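Local coordinates for lipolytic enzyme, g-d-s-l (Clostridium thermocellum, PDB 2W47), which contains a family 6 carbohydrate-binding module, a beta-sandwich domain modelled here with a calcium ion and a bound glycan, at residues 4-9 and 123-129; 31-37 and 117-123; 45-49 and 103-107; 58-64 and 85-91. The contacts are given in a common frame with arbitrary orientation. Where two conformers were deposited one is given. Residues are numbered along the deposited sequence.

Interaction 1 of 4, residues 4-9 and 123-129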
# COMPACT_ATOMS: atom_id res chain seq x y z
N PRO A 4 6.56 -11.36 9.59
CA PRO A 4 6.12 -10.13 8.91
C PRO A 4 5.16 -9.32 9.78
O PRO A 4 4.40 -9.89 10.58
CB PRO A 4 5.39 -10.66 7.68
CG PRO A 4 5.96 -12.02 7.44
CD PRO A 4 6.24 -12.56 8.81
N VAL A 5 5.22 -8.01 9.63
CA VAL A 5 4.36 -7.11 10.38
C VAL A 5 3.29 -6.59 9.43
O VAL A 5 3.59 -6.11 8.33
CB VAL A 5 5.15 -5.96 11.01
CG1 VAL A 5 4.23 -5.03 11.79
CG2 VAL A 5 6.24 -6.51 11.94
N ILE A 6 2.04 -6.73 9.84
CA ILE A 6 0.92 -6.23 9.05
C ILE A 6 0.47 -4.88 9.59
O ILE A 6 0.17 -4.74 10.78
CB ILE A 6 -0.24 -7.25 8.97
CG1 ILE A 6 0.17 -8.46 8.11
CG2 ILE A 6 -1.49 -6.58 8.41
CD1 ILE A 6 -0.89 -9.54 7.98
N TYR A 7 0.46 -3.90 8.70
CA TYR A 7 -0.00 -2.55 9.00
C TYR A 7 -1.41 -2.45 8.45
O TYR A 7 -1.61 -2.37 7.24
CB TYR A 7 0.95 -1.52 8.39
CG TYR A 7 2.28 -1.53 9.09
CD1 TYR A 7 2.51 -0.70 10.20
CD2 TYR A 7 3.29 -2.41 8.71
CE1 TYR A 7 3.72 -0.74 10.87
CE2 TYR A 7 4.50 -2.45 9.38
CZ TYR A 7 4.71 -1.62 10.46
OH TYR A 7 5.90 -1.65 11.15
N GLN A 8 -2.40 -2.52 9.35
CA GLN A 8 -3.79 -2.58 8.92
C GLN A 8 -4.31 -1.23 8.44
O GLN A 8 -3.78 -0.18 8.80
CB GLN A 8 -4.69 -3.14 10.03
CG GLN A 8 -4.83 -4.67 10.01
CD GLN A 8 -5.60 -5.16 8.81
OE1 GLN A 8 -6.26 -4.37 8.12
NE2 GLN A 8 -5.53 -6.47 8.53
N ALA A 9 -5.37 -1.28 7.64
CA ALA A 9 -5.99 -0.07 7.08
C ALA A 9 -6.29 0.98 8.16
O ALA A 9 -6.01 2.17 7.97
CB ALA A 9 -7.27 -0.44 6.32
N VAL A 123 -7.33 -0.94 -0.63
CA VAL A 123 -6.13 -1.47 0.04
C VAL A 123 -6.48 -2.03 1.42
O VAL A 123 -6.99 -1.31 2.30
CB VAL A 123 -5.00 -0.42 0.15
CG1 VAL A 123 -3.81 -1.00 0.90
CG2 VAL A 123 -4.56 0.05 -1.24
N ASP A 124 -6.20 -3.32 1.59
CA ASP A 124 -6.53 -4.03 2.82
C ASP A 124 -5.51 -3.76 3.92
O ASP A 124 -5.88 -3.51 5.08
CB ASP A 124 -6.56 -5.53 2.49
CG ASP A 124 -7.06 -6.38 3.63
OD1 ASP A 124 -7.85 -5.87 4.46
OD2 ASP A 124 -6.70 -7.57 3.67
N TYR A 125 -4.23 -3.84 3.56
CA TYR A 125 -3.12 -3.65 4.49
C TYR A 125 -1.81 -3.52 3.74
O TYR A 125 -1.75 -3.76 2.53
CB TYR A 125 -3.03 -4.80 5.51
CG TYR A 125 -2.79 -6.20 4.96
CD1 TYR A 125 -1.59 -6.54 4.34
CD2 TYR A 125 -3.73 -7.20 5.15
CE1 TYR A 125 -1.35 -7.83 3.87
CE2 TYR A 125 -3.51 -8.49 4.70
CZ TYR A 125 -2.32 -8.80 4.06
OH TYR A 125 -2.08 -10.08 3.60
N LEU A 126 -0.78 -3.13 4.49
CA LEU A 126 0.59 -3.17 4.03
C LEU A 126 1.31 -4.18 4.91
O LEU A 126 1.27 -4.08 6.13
CB LEU A 126 1.24 -1.79 4.17
CG LEU A 126 2.76 -1.70 3.98
CD1 LEU A 126 3.17 -2.00 2.55
CD2 LEU A 126 3.27 -0.34 4.41
N LYS A 127 1.97 -5.14 4.28
CA LYS A 127 2.74 -6.17 4.97
C LYS A 127 4.22 -5.88 4.75
O LYS A 127 4.64 -5.66 3.61
CB LYS A 127 2.37 -7.53 4.39
CG LYS A 127 3.17 -8.72 4.94
CD LYS A 127 2.74 -9.99 4.20
CE LYS A 127 3.44 -11.23 4.72
NZ LYS A 127 2.90 -12.44 4.03
N VAL A 128 4.99 -5.88 5.83
CA VAL A 128 6.40 -5.50 5.77
C VAL A 128 7.23 -6.60 6.40
O VAL A 128 6.94 -7.06 7.51
CB VAL A 128 6.66 -4.14 6.50
CG1 VAL A 128 8.13 -3.70 6.42
CG2 VAL A 128 5.76 -3.05 5.92
N PHE A 129 8.26 -7.03 5.68
CA PHE A 129 9.19 -8.01 6.23
C PHE A 129 10.58 -7.80 5.67
O PHE A 129 10.76 -7.19 4.61
CB PHE A 129 8.70 -9.46 6.06
CG PHE A 129 8.41 -9.87 4.64
CD1 PHE A 129 7.15 -9.68 4.09
CD2 PHE A 129 9.39 -10.48 3.86
CE1 PHE A 129 6.88 -10.07 2.78
CE2 PHE A 129 9.13 -10.87 2.55
CZ PHE A 129 7.87 -10.67 2.01
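Y7 packs beside L126 and V128, its CB 4.2 Å from CB of L126 and its CE2 3.7 Å from CG2 of V128. L126 and V128, both buried, suit this face because it turns to the interior between the sheets, where L126 meets W44 and V46 of strand 41-48. On the other face, I6 sets CG2 over the ring of Y125, 4.1 Å from its centroid, a CH-pi contact between a methyl and an aromatic face. At the start of the segment P4 CB rests 3.9 Å from F129 CB and 3.6 Å from K127 CE, the lysine's extended aliphatic stem serving as a greasy surface. The two strands run antiparallel, their axes 4.6 Å apart at closest approach, and form the edge pairing of the four-stranded sheet of a beta-jelly-roll sandwich, the fold of family 6 carbohydrate-binding modules. V5 and V128 make one hydrogen-bonded pair, with V5 N to V128 O and V128 N to V5 O both 2.9 Å; Y7 and L126 make the next, with Y7 N to L126 O at 2.7 Å and L126 N to Y7 O at 3.0 Å. Beyond Q8 the ladder frays: A9 N reaches D124 O only weakly, at 3.4 Å, and also donates to OE1 of Q8 at 3.3 Å. Three polar ends find partners beyond the two segments: Y7 OH with N47 N, Q8 NE2 with T27 OG1, and D124 OD2 in a salt bridge with R59.

Interaction 2 of 4, residues 31-37 and 117-123. With CA (calcium ion), chain C; AQA (4-deoxy-beta-L-threo-hex-4-enopyranuronic acid), chain B.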
# COMPACT_ATOMS: atom_id res chain seq x y z
N TYR A 31 -10.93 -1.85 5.14
CA TYR A 31 -9.90 -1.56 4.14
C TYR A 31 -10.08 -0.11 3.69
O TYR A 31 -11.08 0.53 4.01
CB TYR A 31 -10.01 -2.54 2.96
CG TYR A 31 -11.33 -2.46 2.22
CD1 TYR A 31 -11.52 -1.54 1.18
CD2 TYR A 31 -12.39 -3.30 2.55
CE1 TYR A 31 -12.73 -1.46 0.49
CE2 TYR A 31 -13.60 -3.24 1.87
CZ TYR A 31 -13.76 -2.32 0.83
OH TYR A 31 -14.96 -2.26 0.17
N VAL A 32 -9.09 0.39 2.96
CA VAL A 32 -9.15 1.76 2.43
C VAL A 32 -9.74 1.78 1.03
O VAL A 32 -9.34 1.02 0.16
CB VAL A 32 -7.75 2.40 2.36
CG1 VAL A 32 -7.87 3.85 1.91
CG2 VAL A 32 -7.06 2.34 3.71
N ASN A 33 -10.70 2.68 0.83
CA ASN A 33 -11.23 2.99 -0.49
C ASN A 33 -10.90 4.44 -0.80
O ASN A 33 -11.39 5.35 -0.13
CB ASN A 33 -12.74 2.73 -0.49
CG ASN A 33 -13.44 3.25 -1.74
OD1 ASN A 33 -12.82 3.64 -2.72
ND2 ASN A 33 -14.77 3.28 -1.68
N TYR A 34 -10.03 4.64 -1.79
CA TYR A 34 -9.61 5.98 -2.21
C TYR A 34 -10.78 6.72 -2.83
O TYR A 34 -11.61 6.12 -3.51
CB TYR A 34 -8.52 5.86 -3.28
CG TYR A 34 -7.13 5.52 -2.79
CD1 TYR A 34 -6.80 4.24 -2.36
CD2 TYR A 34 -6.12 6.48 -2.83
CE1 TYR A 34 -5.51 3.92 -1.95
CE2 TYR A 34 -4.82 6.18 -2.42
CZ TYR A 34 -4.53 4.90 -1.98
OH TYR A 34 -3.26 4.56 -1.56
N HIS A 35 -10.85 8.04 -2.63
CA HIS A 35 -11.74 8.85 -3.47
C HIS A 35 -11.35 8.63 -4.93
O HIS A 35 -10.16 8.45 -5.24
CB HIS A 35 -11.58 10.34 -3.16
CG HIS A 35 -12.17 10.76 -1.85
ND1 HIS A 35 -12.72 9.87 -0.94
CD2 HIS A 35 -12.25 11.98 -1.28
CE1 HIS A 35 -13.15 10.54 0.12
NE2 HIS A 35 -12.86 11.82 -0.06
N ASN A 36 -12.34 8.65 -5.81
CA ASN A 36 -12.05 8.48 -7.22
C ASN A 36 -11.61 9.80 -7.85
O ASN A 36 -12.37 10.50 -8.53
CB ASN A 36 -13.21 7.77 -7.93
CG ASN A 36 -13.32 6.30 -7.51
OD1 ASN A 36 -13.08 5.95 -6.35
ND2 ASN A 36 -13.65 5.44 -8.46
N GLU A 37 -10.37 10.14 -7.54
CA GLU A 37 -9.74 11.38 -7.98
C GLU A 37 -8.23 11.25 -7.86
O GLU A 37 -7.72 10.35 -7.18
CB GLU A 37 -10.25 12.56 -7.15
CG GLU A 37 -9.85 12.52 -5.67
CD GLU A 37 -10.48 13.64 -4.86
OE1 GLU A 37 -11.73 13.71 -4.79
OE2 GLU A 37 -9.72 14.45 -4.29
N SER A 117 -7.09 9.50 -12.34
CA SER A 117 -8.33 10.15 -11.92
C SER A 117 -9.37 9.23 -11.32
O SER A 117 -10.34 9.70 -10.73
CB SER A 117 -8.94 10.94 -13.09
OG SER A 117 -8.02 11.90 -13.56
N ASP A 118 -9.19 7.92 -11.46
CA ASP A 118 -10.10 6.98 -10.81
C ASP A 118 -9.59 6.60 -9.41
O ASP A 118 -10.20 5.77 -8.74
CB ASP A 118 -10.31 5.72 -11.66
CG ASP A 118 -11.71 5.14 -11.52
OD1 ASP A 118 -12.63 5.84 -11.05
OD2 ASP A 118 -11.87 3.96 -11.89
N GLY A 119 -8.50 7.22 -8.97
CA GLY A 119 -7.95 6.99 -7.63
C GLY A 119 -7.13 5.73 -7.51
O GLY A 119 -6.71 5.14 -8.51
N GLY A 120 -6.87 5.33 -6.27
CA GLY A 120 -6.06 4.15 -6.00
C GLY A 120 -6.92 2.91 -5.89
O GLY A 120 -8.15 3.01 -5.84
N PRO A 121 -6.28 1.73 -5.84
CA PRO A 121 -7.01 0.49 -5.60
C PRO A 121 -7.56 0.50 -4.18
O PRO A 121 -7.13 1.31 -3.35
CB PRO A 121 -5.92 -0.58 -5.71
CG PRO A 121 -4.68 0.12 -5.26
CD PRO A 121 -4.82 1.50 -5.87
N ASN A 122 -8.49 -0.39 -3.90
CA ASN A 122 -8.85 -0.63 -2.50
C ASN A 122 -7.70 -1.36 -1.83
O ASN A 122 -7.14 -2.30 -2.41
CB ASN A 122 -10.13 -1.44 -2.39
CG ASN A 122 -11.36 -0.65 -2.77
OD1 ASN A 122 -11.33 0.58 -2.87
ND2 ASN A 122 -12.48 -1.35 -2.96
N VAL A 123 -7.33 -0.94 -0.63
CA VAL A 123 -6.13 -1.47 0.04
C VAL A 123 -6.48 -2.03 1.42
O VAL A 123 -6.99 -1.31 2.30
CB VAL A 123 -5.00 -0.42 0.15
CG1 VAL A 123 -3.81 -1.00 0.90
CG2 VAL A 123 -4.56 0.05 -1.24
CA CA C . -12.08 4.20 -4.76
O6A AQA B . -14.13 2.51 -8.01
C6 AQA B . -13.91 2.23 -6.80
O6B AQA B . -12.91 2.66 -6.18
C5 AQA B . -14.78 1.44 -6.16
O5 AQA B . -15.91 0.94 -6.93
C4 AQA B . -14.59 1.10 -4.86
C3 AQA B . -15.69 0.40 -4.09
O3 AQA B . -15.17 -0.34 -2.98
C2 AQA B . -16.41 -0.54 -5.06
O2 AQA B . -17.48 -1.22 -4.40
C1 AQA B . -16.95 0.25 -6.24
O HOH W 1 -10.12 2.76 -3.94
O HOH W 2 -12.58 10.71 -10.99
O HOH W 3 -10.33 4.90 -6.12
O HOH W 4 -14.38 4.71 -4.88
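Metal coordination comes first: all three protein ligands belong to segment 31-37. Calcium is held by N33 OD1 at 2.2 Å, Y34 O at 2.3 Å and N36 OD1 at 2.6 Å, with O6B of AQA (2.3 Å from the ion) and three waters completing seven ligands; asparagine amides offer neutral oxygens, and the sugar's carboxylate adds charge. N33 ND2 is hydrogen-bonded to E20. Segment 117-123 takes part through water: one calcium water bridges Y34 N, G120 O and N122 OD1, another D118 O and G120 O. Among direct hydrogen bonds, V32 N to V123 O (2.8 Å) and V123 N to V32 O (2.9 Å) form a single antiparallel bridge, and N36 ND2 gives to D118 OD1 at 2.8 Å. The same N36 ND2 reaches AQA O6A at 3.0 Å, while N122 ND2 reaches AQA O3 at 2.9 Å, so both segments line the glycan pocket. Packing relies on glycine: G120 CA sits 3.8 Å from the centroid of the Y34 ring, over its face, where a side chain would strike CE1, and a CB on G119 would hit H35 O. At one end of the sandwich, strand 31-34 lies between strand 17-20 and the start of strand 122-130, with V32, Y34 and V123 packing on I42 of strand 41-48.

Interaction 3 of 4, residues 45-49 and 103-107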
# COMPACT_ATOMS: atom_id res chain seq x y z
N ASN A 45 3.28 4.68 9.35
CA ASN A 45 4.53 4.77 10.07
C ASN A 45 5.06 3.37 10.33
O ASN A 45 4.54 2.63 11.16
CB ASN A 45 4.33 5.54 11.38
CG ASN A 45 4.11 7.01 11.14
OD1 ASN A 45 4.88 7.66 10.42
ND2 ASN A 45 3.08 7.57 11.77
N VAL A 46 6.08 3.00 9.56
CA VAL A 46 6.57 1.63 9.53
C VAL A 46 7.90 1.53 10.27
O VAL A 46 8.83 2.28 9.99
CB VAL A 46 6.71 1.14 8.06
CG1 VAL A 46 7.40 -0.23 7.97
CG2 VAL A 46 5.34 1.05 7.42
N ASN A 47 7.94 0.60 11.22
CA ASN A 47 9.16 0.34 11.98
C ASN A 47 10.10 -0.58 11.23
O ASN A 47 9.67 -1.58 10.65
CB ASN A 47 8.80 -0.28 13.33
CG ASN A 47 10.02 -0.69 14.13
OD1 ASN A 47 10.27 -1.88 14.34
ND2 ASN A 47 10.78 0.29 14.58
N ALA A 48 11.38 -0.24 11.24
CA ALA A 48 12.43 -1.15 10.77
C ALA A 48 13.35 -1.43 11.95
O ALA A 48 14.00 -0.51 12.46
CB ALA A 48 13.20 -0.54 9.60
N PRO A 49 13.40 -2.70 12.42
CA PRO A 49 14.28 -3.03 13.55
C PRO A 49 15.74 -2.74 13.25
O PRO A 49 16.50 -2.41 14.17
CB PRO A 49 14.07 -4.54 13.72
CG PRO A 49 12.74 -4.81 13.12
CD PRO A 49 12.63 -3.87 11.96
N LEU A 103 14.95 0.76 4.10
CA LEU A 103 14.38 1.47 5.25
C LEU A 103 15.48 1.77 6.26
O LEU A 103 16.48 1.05 6.33
CB LEU A 103 13.28 0.64 5.92
CG LEU A 103 12.07 0.20 5.08
CD1 LEU A 103 11.05 -0.48 5.97
CD2 LEU A 103 11.44 1.37 4.32
N ASN A 104 15.28 2.83 7.04
CA ASN A 104 16.21 3.20 8.11
C ASN A 104 15.75 2.60 9.43
O ASN A 104 14.55 2.46 9.67
CB ASN A 104 16.27 4.72 8.27
CG ASN A 104 16.56 5.44 6.96
OD1 ASN A 104 17.58 5.21 6.32
ND2 ASN A 104 15.66 6.33 6.57
N GLN A 105 16.69 2.27 10.32
CA GLN A 105 16.32 1.82 11.65
C GLN A 105 15.39 2.84 12.30
O GLN A 105 15.66 4.04 12.27
CB GLN A 105 17.56 1.59 12.53
CG GLN A 105 17.23 0.94 13.88
CD GLN A 105 18.46 0.58 14.69
OE1 GLN A 105 18.75 -0.60 14.91
NE2 GLN A 105 19.19 1.59 15.15
N GLY A 106 14.30 2.34 12.88
CA GLY A 106 13.30 3.20 13.48
C GLY A 106 12.13 3.40 12.53
O GLY A 106 11.78 2.51 11.76
N ASN A 107 11.53 4.58 12.59
CA ASN A 107 10.35 4.86 11.80
C ASN A 107 10.67 5.26 10.38
O ASN A 107 11.66 5.95 10.11
CB ASN A 107 9.50 5.95 12.43
CG ASN A 107 8.13 6.00 11.82
OD1 ASN A 107 7.39 5.03 11.88
ND2 ASN A 107 7.79 7.14 11.20
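In this beta-jelly-roll sandwich, strand 41-48 pairs with strand 106-114 inside the five-stranded antiparallel sheet, and the contact is the end of that pairing, where the chain turns from L103 into the second strand. A48 and G106 satisfy each other fully: A48 N donates to G106 O at 2.8 Å and G106 N to A48 O at 2.9 Å, a hydrogen-bonded pair. The next pair, N47 with N107, is non-hydrogen-bonded, so N47 N finds a different acceptor in the hydroxyl of Y7, and V46 is bonded through its backbone to N108. On the exposed face the asparagine side chains carry their own link, N107 ND2 donating to N45 OD1 at 3.1 Å; short amides at a surface position can supply both donor and acceptor. In the turn, N104 N is taken by N108 OD1 and Q105 N by S51 OG. G106 is needed at its positive phi of 99°, because a CB there would press on the carbonyl O of Q105. On the inner face apolar residues take over, with V46 meeting L126 and V128 of the facing sheet. Small A48 lets the turn fold close, its CB lying 3.9 Å from L103 CB and 3.3 Å from N104 O.

Interaction 4 of 4, residues 58-64 and 85-91. With AQA (4-deoxy-beta-L-threo-hex-4-enopyranuronic acid), chain B.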
# COMPACT_ATOMS: atom_id res chain seq x y z
N PHE A 58 1.43 -4.62 -0.61
CA PHE A 58 0.06 -4.15 -0.44
C PHE A 58 -0.89 -5.26 -0.85
O PHE A 58 -0.76 -5.81 -1.94
CB PHE A 58 -0.20 -2.93 -1.33
CG PHE A 58 0.68 -1.75 -1.04
CD1 PHE A 58 0.29 -0.77 -0.13
CD2 PHE A 58 1.90 -1.61 -1.70
CE1 PHE A 58 1.11 0.33 0.13
CE2 PHE A 58 2.73 -0.52 -1.44
CZ PHE A 58 2.33 0.46 -0.53
N ARG A 59 -1.82 -5.61 0.03
CA ARG A 59 -2.91 -6.48 -0.37
C ARG A 59 -4.03 -5.56 -0.85
O ARG A 59 -4.46 -4.68 -0.11
CB ARG A 59 -3.36 -7.37 0.78
CG ARG A 59 -4.45 -8.37 0.39
CD ARG A 59 -4.67 -9.42 1.47
NE ARG A 59 -5.55 -10.50 1.01
CZ ARG A 59 -6.86 -10.56 1.25
NH1 ARG A 59 -7.57 -11.59 0.80
NH2 ARG A 59 -7.48 -9.59 1.92
N TYR A 60 -4.51 -5.77 -2.08
CA TYR A 60 -5.36 -4.79 -2.74
C TYR A 60 -6.41 -5.45 -3.63
O TYR A 60 -6.26 -6.61 -4.03
CB TYR A 60 -4.50 -3.82 -3.55
CG TYR A 60 -4.12 -4.36 -4.91
CD1 TYR A 60 -4.87 -4.03 -6.03
CD2 TYR A 60 -3.03 -5.21 -5.07
CE1 TYR A 60 -4.55 -4.53 -7.28
CE2 TYR A 60 -2.71 -5.72 -6.33
CZ TYR A 60 -3.47 -5.36 -7.42
OH TYR A 60 -3.18 -5.86 -8.67
N ALA A 61 -7.45 -4.69 -3.95
CA ALA A 61 -8.43 -5.11 -4.94
C ALA A 61 -8.61 -4.02 -5.96
O ALA A 61 -8.55 -2.84 -5.64
CB ALA A 61 -9.76 -5.48 -4.29
N ASN A 62 -8.84 -4.41 -7.21
CA ASN A 62 -9.13 -3.47 -8.28
C ASN A 62 -10.14 -4.13 -9.20
O ASN A 62 -9.79 -4.93 -10.08
CB ASN A 62 -7.86 -3.06 -9.02
CG ASN A 62 -8.13 -2.10 -10.17
OD1 ASN A 62 -9.28 -1.74 -10.42
ND2 ASN A 62 -7.07 -1.71 -10.88
N GLY A 63 -11.41 -3.78 -9.00
CA GLY A 63 -12.50 -4.39 -9.75
C GLY A 63 -12.82 -3.68 -11.05
O GLY A 63 -13.87 -3.93 -11.64
N THR A 64 -11.92 -2.80 -11.49
CA THR A 64 -12.02 -2.22 -12.82
C THR A 64 -11.00 -2.88 -13.72
O THR A 64 -10.09 -3.57 -13.25
CB THR A 64 -11.78 -0.69 -12.83
OG1 THR A 64 -10.38 -0.41 -12.74
CG2 THR A 64 -12.53 0.02 -11.69
N PHE A 85 -1.03 -1.30 -9.94
CA PHE A 85 -2.06 -2.03 -9.22
C PHE A 85 -3.08 -2.43 -10.26
O PHE A 85 -4.11 -1.78 -10.46
CB PHE A 85 -2.64 -1.15 -8.12
CG PHE A 85 -1.67 -0.88 -7.01
CD1 PHE A 85 -1.60 -1.73 -5.91
CD2 PHE A 85 -0.76 0.17 -7.10
CE1 PHE A 85 -0.68 -1.52 -4.89
CE2 PHE A 85 0.17 0.40 -6.09
CZ PHE A 85 0.20 -0.46 -4.98
N VAL A 86 -2.77 -3.53 -10.94
CA VAL A 86 -3.56 -3.99 -12.07
C VAL A 86 -4.88 -4.59 -11.61
O VAL A 86 -5.05 -4.92 -10.42
CB VAL A 86 -2.78 -4.98 -12.98
CG1 VAL A 86 -1.49 -4.35 -13.48
CG2 VAL A 86 -2.48 -6.30 -12.26
N SER A 87 -5.81 -4.74 -12.54
CA SER A 87 -7.09 -5.36 -12.23
C SER A 87 -6.91 -6.68 -11.50
O SER A 87 -6.03 -7.49 -11.83
CB SER A 87 -7.88 -5.62 -13.51
OG SER A 87 -9.16 -6.13 -13.17
N THR A 88 -7.76 -6.88 -10.49
CA THR A 88 -7.86 -8.16 -9.81
C THR A 88 -9.13 -8.88 -10.25
O THR A 88 -9.41 -9.98 -9.77
CB THR A 88 -7.87 -7.99 -8.28
OG1 THR A 88 -9.02 -7.22 -7.90
CG2 THR A 88 -6.59 -7.28 -7.81
N GLY A 89 -9.88 -8.26 -11.15
CA GLY A 89 -11.07 -8.87 -11.75
C GLY A 89 -12.38 -8.54 -11.07
O GLY A 89 -13.35 -8.17 -11.72
N ALA A 90 -12.42 -8.74 -9.76
CA ALA A 90 -13.61 -8.46 -8.97
C ALA A 90 -13.19 -7.66 -7.75
O ALA A 90 -12.04 -7.77 -7.30
CB ALA A 90 -14.27 -9.75 -8.53
N TRP A 91 -14.13 -6.89 -7.20
CA TRP A 91 -13.85 -6.09 -6.00
C TRP A 91 -13.65 -6.96 -4.77
O TRP A 91 -13.14 -6.50 -3.75
CB TRP A 91 -14.95 -5.06 -5.75
CG TRP A 91 -14.88 -3.91 -6.71
CD1 TRP A 91 -15.77 -3.60 -7.70
CD2 TRP A 91 -13.83 -2.93 -6.79
NE1 TRP A 91 -15.36 -2.49 -8.38
CE2 TRP A 91 -14.17 -2.05 -7.85
CE3 TRP A 91 -12.65 -2.70 -6.07
CZ2 TRP A 91 -13.37 -0.97 -8.21
CZ3 TRP A 91 -11.85 -1.62 -6.43
CH2 TRP A 91 -12.21 -0.77 -7.49
O6A AQA B . -14.13 2.51 -8.01
C6 AQA B . -13.91 2.23 -6.80
O6B AQA B . -12.91 2.66 -6.18
C5 AQA B . -14.78 1.44 -6.16
O5 AQA B . -15.91 0.94 -6.93
C4 AQA B . -14.59 1.10 -4.86
C3 AQA B . -15.69 0.40 -4.09
O3 AQA B . -15.17 -0.34 -2.98
C2 AQA B . -16.41 -0.54 -5.06
O2 AQA B . -17.48 -1.22 -4.40
C1 AQA B . -16.95 0.25 -6.24
O HOH W 5 -12.57 -6.18 -13.54
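The indole of W91 is layered between a glycine and a sugar. G63 CA lies 3.5 Å from the centroid of its five-membered ring, nearly on the normal, in a CH-pi contact, while AQA occupies the opposite face, with W91 CZ2 3.4 Å from AQA O5. Only glycine fits at 63, since a CB would run into W91 CD1. The end of strand 52-61 with the turn after it is joined to loop 85-91 largely through N62. Its N donates to T88 OG1 at 2.9 Å, its O accepts from T88 N at 2.8 Å, and its ND2 reaches F85 O at 3.0 Å besides A66 O; its OD1 accepts from T64 N, making an Asx turn. Asparagine suits this spot because one short amide both gives and accepts. Serine plays a matching part opposite: S87 OG donates to T64 O at 2.7 Å and accepts from G89 N in an ST turn. T88 OG1 is also hydrogen-bonded to T93 O. Deeper in, F85 presents its edge to the face of Y60 (centroids 5.2 Å apart, planes perpendicular) and, more offset, to that of F58. This aromatic cluster packs against P121 and A97, and Y60 OH finishes it by donating to V86 O at 2.7 Å. An aromatic platform against a sugar ring, carried on loops at the end of a beta sandwich, is characteristic of glycan pockets in carbohydrate-binding modules.

Interactions 2 and 4 both contribute to the glycan pocket: their centres are 11 Å apart, both touch AQA, and N122 ND2 packs 3.4 Å from W91 CE3 while N122 O bonds A61 N at 2.9 Å. Strand 122-130 carries this arrangement into interaction 1, which shares V123 with interaction 2 and ties to interaction 4 through the salt bridge of D124 OD2 with R59 NH2 at 2.8 Å. Interaction 3 sits far off, with its centre about 26 Å from that of interaction 2 and about 28 Å from that of interaction 4. It meets interaction 1 across the sandwich, where Y7 OH lies 3.0 Å from N47 N and V128 CG2 3.9 Å from V46 CG1.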